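Local coordinates for uncharacterized protein AF_0924 (PDB 3DT5) that is of unknown function but comprises the C-terminal domain of a probable membrane protein, a small, mainly helical unit that carries a bound calcium ion in the crystal, at residues E24-P29 with E48-C53; K32-Y37 with A81-Y86; G59-R64 with W102-E107. All coordinates share one frame; numbering follows the deposited sequence.

Contact 1 (E24-P29 with E48-C53)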
loop_
_atom_site.group_PDB
_atom_site.type_symbol
_atom_site.label_atom_id
_atom_site.label_comp_id
_atom_site.label_asym_id
_atom_site.label_seq_id
_atom_site.Cartn_x
_atom_site.Cartn_y
_atom_site.Cartn_z
ATOM N N GLU A 24 -10.703 -3.273 0.615
ATOM C CA GLU A 24 -11.183 -1.941 0.302
ATOM C C GLU A 24 -10.640 -0.880 1.244
ATOM O O GLU A 24 -10.532 0.267 0.853
ATOM C CB GLU A 24 -12.702 -1.867 0.302
ATOM C CG GLU A 24 -13.347 -2.629 -0.863
ATOM C CD GLU A 24 -14.879 -2.669 -0.756
ATOM O OE1 GLU A 24 -15.462 -1.999 0.148
ATOM O OE2 GLU A 24 -15.512 -3.355 -1.600
ATOM N N LYS A 25 -10.342 -1.233 2.484
ATOM C CA LYS A 25 -9.986 -0.183 3.456
ATOM C C LYS A 25 -8.466 -0.156 3.666
ATOM O O LYS A 25 -7.947 0.782 4.255
ATOM C CB LYS A 25 -10.710 -0.366 4.812
ATOM C CG LYS A 25 -12.273 -0.212 4.729
ATOM C CD LYS A 25 -12.867 -0.509 6.102
ATOM C CE LYS A 25 -14.353 -0.357 6.093
ATOM N NZ LYS A 25 -14.815 0.229 7.401
ATOM N N PHE A 26 -7.773 -1.197 3.234
ATOM C CA PHE A 26 -6.338 -1.268 3.491
ATOM C C PHE A 26 -5.539 -1.500 2.208
ATOM O O PHE A 26 -4.832 -0.601 1.775
ATOM C CB PHE A 26 -5.992 -2.345 4.561
ATOM C CG PHE A 26 -4.508 -2.357 4.891
ATOM C CD1 PHE A 26 -3.985 -1.507 5.877
ATOM C CD2 PHE A 26 -3.649 -3.145 4.155
ATOM C CE1 PHE A 26 -2.607 -1.456 6.167
ATOM C CE2 PHE A 26 -2.240 -3.117 4.416
ATOM C CZ PHE A 26 -1.738 -2.263 5.411
ATOM N N TYR A 27 -5.690 -2.673 1.588
ATOM C CA TYR A 27 -4.785 -3.041 0.486
ATOM C C TYR A 27 -4.929 -2.102 -0.714
ATOM O O TYR A 27 -3.957 -1.551 -1.194
ATOM C CB TYR A 27 -5.008 -4.489 0.056
ATOM C CG TYR A 27 -4.480 -5.428 1.112
ATOM C CD1 TYR A 27 -3.094 -5.628 1.255
ATOM C CD2 TYR A 27 -5.336 -5.995 2.048
ATOM C CE1 TYR A 27 -2.591 -6.440 2.303
ATOM C CE2 TYR A 27 -4.849 -6.803 3.094
ATOM C CZ TYR A 27 -3.473 -7.022 3.196
ATOM O OH TYR A 27 -2.951 -7.793 4.196
ATOM N N ILE A 28 -6.152 -1.949 -1.201
ATOM C CA ILE A 28 -6.370 -1.127 -2.399
ATOM C C ILE A 28 -5.971 0.351 -2.188
ATOM O O ILE A 28 -5.223 0.898 -2.997
ATOM C CB ILE A 28 -7.806 -1.298 -2.947
ATOM C CG1 ILE A 28 -7.980 -2.752 -3.425
ATOM C CG2 ILE A 28 -8.112 -0.238 -4.107
ATOM C CD1 ILE A 28 -9.408 -3.182 -3.678
ATOM N N PRO A 29 -6.457 1.013 -1.102
ATOM C CA PRO A 29 -5.996 2.403 -0.965
ATOM C C PRO A 29 -4.493 2.555 -0.807
ATOM O O PRO A 29 -3.936 3.499 -1.342
ATOM C CB PRO A 29 -6.734 2.945 0.275
ATOM C CG PRO A 29 -7.526 1.838 0.800
ATOM C CD PRO A 29 -7.449 0.635 -0.088
ATOM N N GLU A 48 -0.625 8.042 6.398
ATOM C CA GLU A 48 -0.349 7.933 7.837
ATOM C C GLU A 48 -1.429 7.168 8.561
ATOM O O GLU A 48 -1.142 6.318 9.420
ATOM C CB GLU A 48 -0.263 9.327 8.496
ATOM C CG GLU A 48 1.014 9.993 8.250
ATOM C CD GLU A 48 2.115 9.400 9.103
ATOM O OE1 GLU A 48 1.881 9.093 10.297
ATOM O OE2 GLU A 48 3.205 9.239 8.563
ATOM N N THR A 49 -2.678 7.490 8.227
ATOM C CA THR A 49 -3.827 6.813 8.791
ATOM C C THR A 49 -3.870 5.340 8.476
ATOM O O THR A 49 -4.083 4.503 9.384
ATOM C CB THR A 49 -5.125 7.474 8.308
ATOM O OG1 THR A 49 -5.137 8.787 8.849
ATOM C CG2 THR A 49 -6.388 6.704 8.850
ATOM N N ILE A 50 -3.626 4.993 7.212
ATOM C CA ILE A 50 -3.585 3.545 6.847
ATOM C C ILE A 50 -2.543 2.759 7.652
ATOM O O ILE A 50 -2.805 1.640 8.105
ATOM C CB ILE A 50 -3.396 3.341 5.311
ATOM C CG1 ILE A 50 -4.648 3.813 4.585
ATOM C CG2 ILE A 50 -3.097 1.874 4.975
ATOM C CD1 ILE A 50 -4.414 4.019 3.054
ATOM N N ILE A 51 -1.355 3.338 7.823
ATOM C CA ILE A 51 -0.249 2.589 8.397
ATOM C C ILE A 51 -0.248 2.679 9.919
ATOM O O ILE A 51 0.616 2.082 10.573
ATOM C CB ILE A 51 1.112 2.944 7.746
ATOM C CG1 ILE A 51 1.574 4.351 8.244
ATOM C CG2 ILE A 51 0.994 2.735 6.189
ATOM C CD1 ILE A 51 2.888 4.924 7.591
ATOM N N THR A 52 -1.243 3.354 10.483
ATOM C CA THR A 52 -1.402 3.370 11.946
ATOM C C THR A 52 -2.759 2.774 12.277
ATOM O O THR A 52 -2.869 1.615 12.703
ATOM C CB THR A 52 -1.216 4.788 12.545
ATOM O OG1 THR A 52 -2.057 5.732 11.858
ATOM C CG2 THR A 52 0.244 5.246 12.399
ATOM N N CYS A 53 -3.767 3.570 12.025
ATOM C CA CYS A 53 -5.151 3.252 12.323
ATOM C C CYS A 53 -5.708 2.020 11.581
ATOM O O CYS A 53 -6.667 1.415 12.035
ATOM C CB CYS A 53 -5.981 4.473 11.953
ATOM S SG CYS A 53 -7.708 4.203 12.038
#
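Phe-26 and Pro-29 on helix 16-35 receive Ile-50 of helix 43-52 in an apolar helix-helix crossing, with the short axes 10.2 Å apart and crossing at -120°. The first helix is irregular here. A wider pi-type turn spans residues 24-27, and Pro-29, whose ring nitrogen has no hydrogen to donate, marks a kink. The backbone oxygen of Lys-25 is instead bonded by the guanidinium of Arg-54. Ile-50 points toward this bend and uses both of its branches. Its CG2, anti to the backbone N, settles obliquely against the Phe-26 ring, 3.6 Å from CE1 and equally near CD1, so the methyl straddles one ring bond. Phe-26 offers that bond because its CG is itself anti to the backbone N (chi1 -176°), which carries the ring out from beside the helix to the partner. A beta-branched isoleucine suits the place, since its second arm, CG1 and CD1, can go a different way, to the proline. The compact, rigid ring of Pro-29 presents CB with no polar atom of its own at this point. Leu-57 and Ala-58 touch Phe-26 as well, and Leu-101 of helix 88-116 also touches it, while Leu-30 lies against Ile-50. At the kink itself, the terminal methyl CD1 of Ile-50 rests 3.8 Å from Pro-29 CB.

Contact 2 (K32-Y37 with A81-Y86)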
loop_
_atom_site.group_PDB
_atom_site.type_symbol
_atom_site.label_atom_id
_atom_site.label_comp_id
_atom_site.label_asym_id
_atom_site.label_seq_id
_atom_site.Cartn_x
_atom_site.Cartn_y
_atom_site.Cartn_z
ATOM N N LYS A 32 -2.826 2.004 -4.272
ATOM C CA LYS A 32 -3.072 3.219 -5.071
ATOM C C LYS A 32 -2.224 4.423 -4.656
ATOM O O LYS A 32 -1.720 5.134 -5.495
ATOM C CB LYS A 32 -4.546 3.579 -5.056
ATOM C CG LYS A 32 -5.319 2.594 -5.944
ATOM C CD LYS A 32 -6.584 3.160 -6.512
ATOM C CE LYS A 32 -7.741 2.930 -5.573
ATOM N NZ LYS A 32 -9.072 2.608 -6.242
ATOM N N ALA A 33 -2.098 4.678 -3.366
ATOM C CA ALA A 33 -1.277 5.802 -2.879
ATOM C C ALA A 33 0.148 5.756 -3.396
ATOM O O ALA A 33 0.778 6.807 -3.533
ATOM C CB ALA A 33 -1.265 5.834 -1.295
ATOM N N PHE A 34 0.676 4.552 -3.627
ATOM C CA PHE A 34 2.072 4.407 -4.096
ATOM C C PHE A 34 2.219 3.995 -5.557
ATOM O O PHE A 34 3.328 3.771 -6.013
ATOM C CB PHE A 34 2.823 3.437 -3.166
ATOM C CG PHE A 34 3.135 4.068 -1.831
ATOM C CD1 PHE A 34 4.257 4.877 -1.691
ATOM C CD2 PHE A 34 2.260 3.929 -0.755
ATOM C CE1 PHE A 34 4.537 5.495 -0.442
ATOM C CE2 PHE A 34 2.533 4.547 0.481
ATOM C CZ PHE A 34 3.674 5.333 0.616
ATOM N N SER A 35 1.105 3.922 -6.282
ATOM C CA SER A 35 1.161 3.475 -7.668
ATOM C C SER A 35 0.237 4.216 -8.653
ATOM O O SER A 35 0.446 4.149 -9.864
ATOM C CB SER A 35 0.918 1.964 -7.743
ATOM O OG SER A 35 -0.423 1.644 -7.453
ATOM N N SER A 36 -0.773 4.909 -8.159
ATOM C CA SER A 36 -1.639 5.613 -9.068
ATOM C C SER A 36 -1.329 7.131 -8.993
ATOM O O SER A 36 -0.765 7.615 -8.009
ATOM C CB SER A 36 -3.099 5.245 -8.793
ATOM O OG SER A 36 -3.785 6.275 -8.141
ATOM N N TYR A 37 -1.627 7.872 -10.043
ATOM C CA TYR A 37 -1.255 9.301 -10.075
ATOM C C TYR A 37 -2.070 10.225 -9.163
ATOM O O TYR A 37 -1.714 11.397 -8.967
ATOM C CB TYR A 37 -1.326 9.815 -11.511
ATOM C CG TYR A 37 -0.250 9.255 -12.392
ATOM C CD1 TYR A 37 0.856 8.615 -11.850
ATOM C CD2 TYR A 37 -0.322 9.391 -13.782
ATOM C CE1 TYR A 37 1.860 8.105 -12.651
ATOM C CE2 TYR A 37 0.687 8.878 -14.600
ATOM C CZ TYR A 37 1.774 8.245 -14.012
ATOM O OH TYR A 37 2.765 7.715 -14.788
ATOM N N ALA A 81 4.476 12.652 -10.063
ATOM C CA ALA A 81 3.727 11.604 -9.410
ATOM C C ALA A 81 4.610 10.801 -8.441
ATOM O O ALA A 81 4.092 9.941 -7.707
ATOM C CB ALA A 81 3.069 10.651 -10.473
ATOM N N ASN A 82 5.928 11.037 -8.435
ATOM C CA ASN A 82 6.789 10.215 -7.579
ATOM C C ASN A 82 6.838 10.780 -6.198
ATOM O O ASN A 82 6.838 12.005 -6.033
ATOM C CB ASN A 82 8.234 10.153 -8.086
ATOM C CG ASN A 82 8.350 9.374 -9.383
ATOM O OD1 ASN A 82 7.627 8.385 -9.622
ATOM N ND2 ASN A 82 9.210 9.867 -10.272
ATOM N N TRP A 83 6.881 9.873 -5.213
ATOM C CA TRP A 83 7.195 10.241 -3.847
ATOM C C TRP A 83 8.730 10.358 -3.767
ATOM O O TRP A 83 9.442 9.418 -4.084
ATOM C CB TRP A 83 6.710 9.169 -2.856
ATOM C CG TRP A 83 5.215 9.100 -2.721
ATOM C CD1 TRP A 83 4.377 8.129 -3.256
ATOM C CD2 TRP A 83 4.385 10.028 -2.037
ATOM N NE1 TRP A 83 3.060 8.409 -2.914
ATOM C CE2 TRP A 83 3.048 9.550 -2.136
ATOM C CE3 TRP A 83 4.645 11.201 -1.283
ATOM C CZ2 TRP A 83 1.953 10.246 -1.581
ATOM C CZ3 TRP A 83 3.544 11.864 -0.681
ATOM C CH2 TRP A 83 2.226 11.378 -0.835
ATOM N N THR A 84 9.218 11.532 -3.368
ATOM C CA THR A 84 10.660 11.746 -3.230
ATOM C C THR A 84 10.990 11.504 -1.769
ATOM O O THR A 84 10.471 12.209 -0.892
ATOM C CB THR A 84 11.073 13.195 -3.593
ATOM O OG1 THR A 84 10.895 13.376 -5.000
ATOM C CG2 THR A 84 12.584 13.459 -3.258
ATOM N N PHE A 85 11.845 10.518 -1.511
ATOM C CA PHE A 85 12.315 10.245 -0.149
ATOM C C PHE A 85 13.597 11.024 0.098
ATOM O O PHE A 85 14.453 11.111 -0.790
ATOM C CB PHE A 85 12.590 8.755 0.051
ATOM C CG PHE A 85 11.357 7.961 0.278
ATOM C CD1 PHE A 85 10.593 7.505 -0.815
ATOM C CD2 PHE A 85 10.876 7.744 1.567
ATOM C CE1 PHE A 85 9.412 6.796 -0.620
ATOM C CE2 PHE A 85 9.700 7.020 1.760
ATOM C CZ PHE A 85 8.963 6.538 0.662
ATOM N N TYR A 86 13.745 11.561 1.297
ATOM C CA TYR A 86 14.970 12.301 1.629
ATOM C C TYR A 86 16.109 11.413 2.090
ATOM O O TYR A 86 17.242 11.764 1.894
ATOM C CB TYR A 86 14.694 13.441 2.603
ATOM C CG TYR A 86 13.690 14.411 2.008
ATOM C CD1 TYR A 86 14.020 15.178 0.891
ATOM C CD2 TYR A 86 12.384 14.503 2.527
ATOM C CE1 TYR A 86 13.107 16.016 0.316
ATOM C CE2 TYR A 86 11.471 15.340 1.969
ATOM C CZ TYR A 86 11.829 16.106 0.852
ATOM O OH TYR A 86 10.877 16.987 0.303
#
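Trp-83, on the middle strand of a small mixed three-stranded sheet, meets the C-terminal part of helix 16-35 through Ala-33 and Phe-34. The polar link is one hydrogen bond: indole NE1 gives its hydrogen to Ala-33 O at 2.9 Å, almost straight at 175°. The oxygen lies in the indole plane, whereas the donor is tilted 25° from the carbonyl plane. The indole N-H probably takes the place of a helical donor to this backbone oxygen. Aromatic packing comes next. Phe-34 sets CE1 over one face of the indole, and its CD1 touches Trp-83 CD1 at 3.6 Å, the rings meeting obliquely. Phe-70 turns edge-to-face to both rings, and Lys-76 makes a cation-pi contact with Trp-83. Replacing Trp-83 with a leucine would probably leave Ala-33 O without this donor and Phe-34 without the flat surface beside it. The third kind is apolar, a methyl against a ring: small Ala-81 can approach Tyr-37 closely at the exposed margin. Tyr-37 has CG anti to its carbonyl carbon (chi1 -70°), and the ring reaches the alanine methyl obliquely, CD1 lying 3.3 Å from Ala-81 CB.

Contact 3 (G59-R64 with W102-E107)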
loop_
_atom_site.group_PDB
_atom_site.type_symbol
_atom_site.label_atom_id
_atom_site.label_comp_id
_atom_site.label_asym_id
_atom_site.label_seq_id
_atom_site.Cartn_x
_atom_site.Cartn_y
_atom_site.Cartn_z
ATOM N N GLY A 59 -1.853 -8.282 7.228
ATOM C CA GLY A 59 -1.328 -9.590 7.638
ATOM C C GLY A 59 -0.062 -9.435 8.477
ATOM O O GLY A 59 0.600 -8.379 8.462
ATOM N N ASN A 60 0.244 -10.443 9.276
ATOM C CA ASN A 60 1.380 -10.336 10.208
ATOM C C ASN A 60 2.701 -10.171 9.463
ATOM O O ASN A 60 3.570 -9.474 9.967
ATOM C CB ASN A 60 1.446 -11.574 11.148
ATOM C CG ASN A 60 0.336 -11.563 12.218
ATOM O OD1 ASN A 60 -0.647 -10.798 12.087
ATOM N ND2 ASN A 60 0.504 -12.375 13.304
ATOM N N ASN A 61 2.830 -10.761 8.246
ATOM C CA ASN A 61 4.089 -10.671 7.481
ATOM C C ASN A 61 4.358 -9.185 7.136
ATOM O O ASN A 61 5.465 -8.663 7.331
ATOM C CB ASN A 61 4.047 -11.413 6.128
ATOM C CG ASN A 61 3.907 -12.886 6.258
ATOM O OD1 ASN A 61 3.964 -13.432 7.340
ATOM N ND2 ASN A 61 3.703 -13.563 5.096
ATOM N N LEU A 62 3.344 -8.523 6.602
ATOM C CA LEU A 62 3.455 -7.100 6.279
ATOM C C LEU A 62 3.695 -6.209 7.507
ATOM O O LEU A 62 4.530 -5.306 7.448
ATOM C CB LEU A 62 2.170 -6.623 5.519
ATOM C CG LEU A 62 2.203 -5.131 5.143
ATOM C CD1 LEU A 62 3.437 -4.748 4.249
ATOM C CD2 LEU A 62 0.901 -4.754 4.451
ATOM N N LEU A 63 3.006 -6.479 8.621
ATOM C CA LEU A 63 3.209 -5.681 9.832
ATOM C C LEU A 63 4.663 -5.737 10.275
ATOM O O LEU A 63 5.159 -4.776 10.849
ATOM C CB LEU A 63 2.278 -6.149 10.964
ATOM C CG LEU A 63 0.810 -5.886 10.624
ATOM C CD1 LEU A 63 -0.033 -6.426 11.767
ATOM C CD2 LEU A 63 0.589 -4.346 10.547
ATOM N N ARG A 64 5.355 -6.858 10.053
ATOM C CA ARG A 64 6.790 -6.917 10.390
ATOM C C ARG A 64 7.639 -5.826 9.737
ATOM O O ARG A 64 8.652 -5.405 10.300
ATOM C CB ARG A 64 7.362 -8.298 10.066
ATOM C CG ARG A 64 6.944 -9.222 11.225
ATOM C CD ARG A 64 7.126 -10.633 11.015
ATOM N NE ARG A 64 7.191 -11.194 12.358
ATOM C CZ ARG A 64 6.987 -12.468 12.667
ATOM N NH1 ARG A 64 6.668 -13.351 11.725
ATOM N NH2 ARG A 64 7.109 -12.857 13.938
ATOM N N TRP A 102 2.142 -6.017 -1.838
ATOM C CA TRP A 102 1.642 -6.566 -3.090
ATOM C C TRP A 102 1.475 -8.094 -2.959
ATOM O O TRP A 102 0.438 -8.659 -3.315
ATOM C CB TRP A 102 2.585 -6.233 -4.257
ATOM C CG TRP A 102 2.004 -6.775 -5.551
ATOM C CD1 TRP A 102 2.403 -7.913 -6.256
ATOM C CD2 TRP A 102 0.862 -6.258 -6.234
ATOM N NE1 TRP A 102 1.577 -8.078 -7.360
ATOM C CE2 TRP A 102 0.635 -7.082 -7.371
ATOM C CE3 TRP A 102 0.037 -5.137 -6.034
ATOM C CZ2 TRP A 102 -0.409 -6.841 -8.273
ATOM C CZ3 TRP A 102 -1.010 -4.905 -6.943
ATOM C CH2 TRP A 102 -1.210 -5.750 -8.043
ATOM N N GLU A 103 2.478 -8.797 -2.445
ATOM C CA GLU A 103 2.322 -10.253 -2.248
ATOM C C GLU A 103 1.105 -10.585 -1.361
ATOM O O GLU A 103 0.309 -11.507 -1.671
ATOM C CB GLU A 103 3.611 -10.880 -1.711
ATOM C CG GLU A 103 4.821 -10.772 -2.681
ATOM C CD GLU A 103 4.546 -11.270 -4.119
ATOM O OE1 GLU A 103 4.892 -10.559 -5.110
ATOM O OE2 GLU A 103 3.998 -12.385 -4.269
ATOM N N GLU A 104 0.952 -9.870 -0.251
ATOM C CA GLU A 104 -0.229 -10.118 0.628
ATOM C C GLU A 104 -1.528 -9.851 -0.103
ATOM O O GLU A 104 -2.473 -10.596 0.025
ATOM C CB GLU A 104 -0.265 -9.240 1.882
ATOM C CG GLU A 104 0.703 -9.666 2.934
ATOM C CD GLU A 104 0.356 -9.172 4.314
ATOM O OE1 GLU A 104 1.010 -9.718 5.223
ATOM O OE2 GLU A 104 -0.481 -8.237 4.551
ATOM N N PHE A 105 -1.572 -8.738 -0.810
ATOM C CA PHE A 105 -2.747 -8.358 -1.586
ATOM C C PHE A 105 -3.167 -9.483 -2.523
ATOM O O PHE A 105 -4.329 -9.822 -2.570
ATOM C CB PHE A 105 -2.466 -7.053 -2.354
ATOM C CG PHE A 105 -3.528 -6.686 -3.382
ATOM C CD1 PHE A 105 -4.847 -6.434 -2.998
ATOM C CD2 PHE A 105 -3.188 -6.591 -4.733
ATOM C CE1 PHE A 105 -5.838 -6.062 -3.954
ATOM C CE2 PHE A 105 -4.183 -6.240 -5.719
ATOM C CZ PHE A 105 -5.493 -5.955 -5.306
ATOM N N LEU A 106 -2.248 -10.026 -3.301
ATOM C CA LEU A 106 -2.629 -11.088 -4.236
ATOM C C LEU A 106 -3.155 -12.305 -3.484
ATOM O O LEU A 106 -4.049 -13.000 -3.971
ATOM C CB LEU A 106 -1.434 -11.548 -5.050
ATOM C CG LEU A 106 -0.852 -10.532 -6.037
ATOM C CD1 LEU A 106 0.455 -11.109 -6.617
ATOM C CD2 LEU A 106 -1.855 -10.125 -7.105
ATOM N N GLU A 107 -2.596 -12.590 -2.303
ATOM C CA GLU A 107 -3.098 -13.737 -1.538
ATOM C C GLU A 107 -4.508 -13.427 -1.012
ATOM O O GLU A 107 -5.393 -14.263 -1.054
ATOM C CB GLU A 107 -2.152 -14.103 -0.377
ATOM C CG GLU A 107 -2.817 -15.181 0.520
ATOM C CD GLU A 107 -1.831 -15.915 1.409
ATOM O OE1 GLU A 107 -2.291 -16.532 2.400
ATOM O OE2 GLU A 107 -0.611 -15.885 1.120
HETATM O O HOH W 1 0.953 -12.091 6.318
#
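The N-terminal turn of helix 60-65, with Gly-59 at the N-cap position, takes in the carboxylate of Glu-104 from the long helix 88-116. The two oxygens divide the work. Leu-62 N donates to Glu-104 OE1 at 3.0 Å, coming from above the carboxylate plane, 52° out of it. Gly-59 N donates to Glu-104 OE2, also at 3.0 Å, on the syn side and nearer the plane. A water links Asn-61 N to Glu-104 OE1, accepting from Asn-61 N at 3.0 Å and donating to Glu-104 OE1 at 2.6 Å. Leu-62 N is thus served directly and Asn-61 N through the water, two first-turn N-H groups with no helical acceptor, beside the N-cap N-H of Gly-59. The carboxylate charge is probably favoured by the positive N-terminal end of the helix dipole as well. Glutamate has the length for this: CG is anti to the carbonyl carbon, and the chain beyond runs extended (chi2 -159°) across from one helix to the other. Glycine suits its place because a CB there would point at the carboxylate and clash with OE1. The Leu-62 side chain crosses that of Glu-104 obliquely, its CB 3.3 Å from Glu-104 OE2. Tyr-27 OH is a further partner of OE2 and of Gly-59 N, so the carboxylate probably has little scope to turn. Segment 60-64 runs nearly antiparallel to 102-107, at 167° with axes 10.1 Å apart. Leu-62 reaches Val-100 and Leu-101 on helix 88-116 and Phe-26 on helix 16-35, while Trp-102 and Phe-105 of helix 88-116 pack on Ile-31 of helix 16-35.

In the fold
Contacts 1 and 2 both use helix 16-35, on adjoining parts of it, with centres 15 Å apart. Contact 1 touches contact 3, about 13 Å away between centres: they share the probable hydrogen bond of Tyr-27, whose OH lies 2.5 Å from Glu-104 OE2, and Phe-26 CE2 packs 3.5 Å from Leu-62 CD2. Contacts 2 and 3 are separate, their centres 20 Å apart on opposite sides of the chain's centre. The calcium ion belongs to the contact 2 end. It is bound at a site comprising Glu-44, Lys-71, Ala-74 and Asp-75, about 6 Å from the Trp-83 side chain; Trp-83 also touches Glu-44, and Tyr-86 OH bonds Asp-75 OD2.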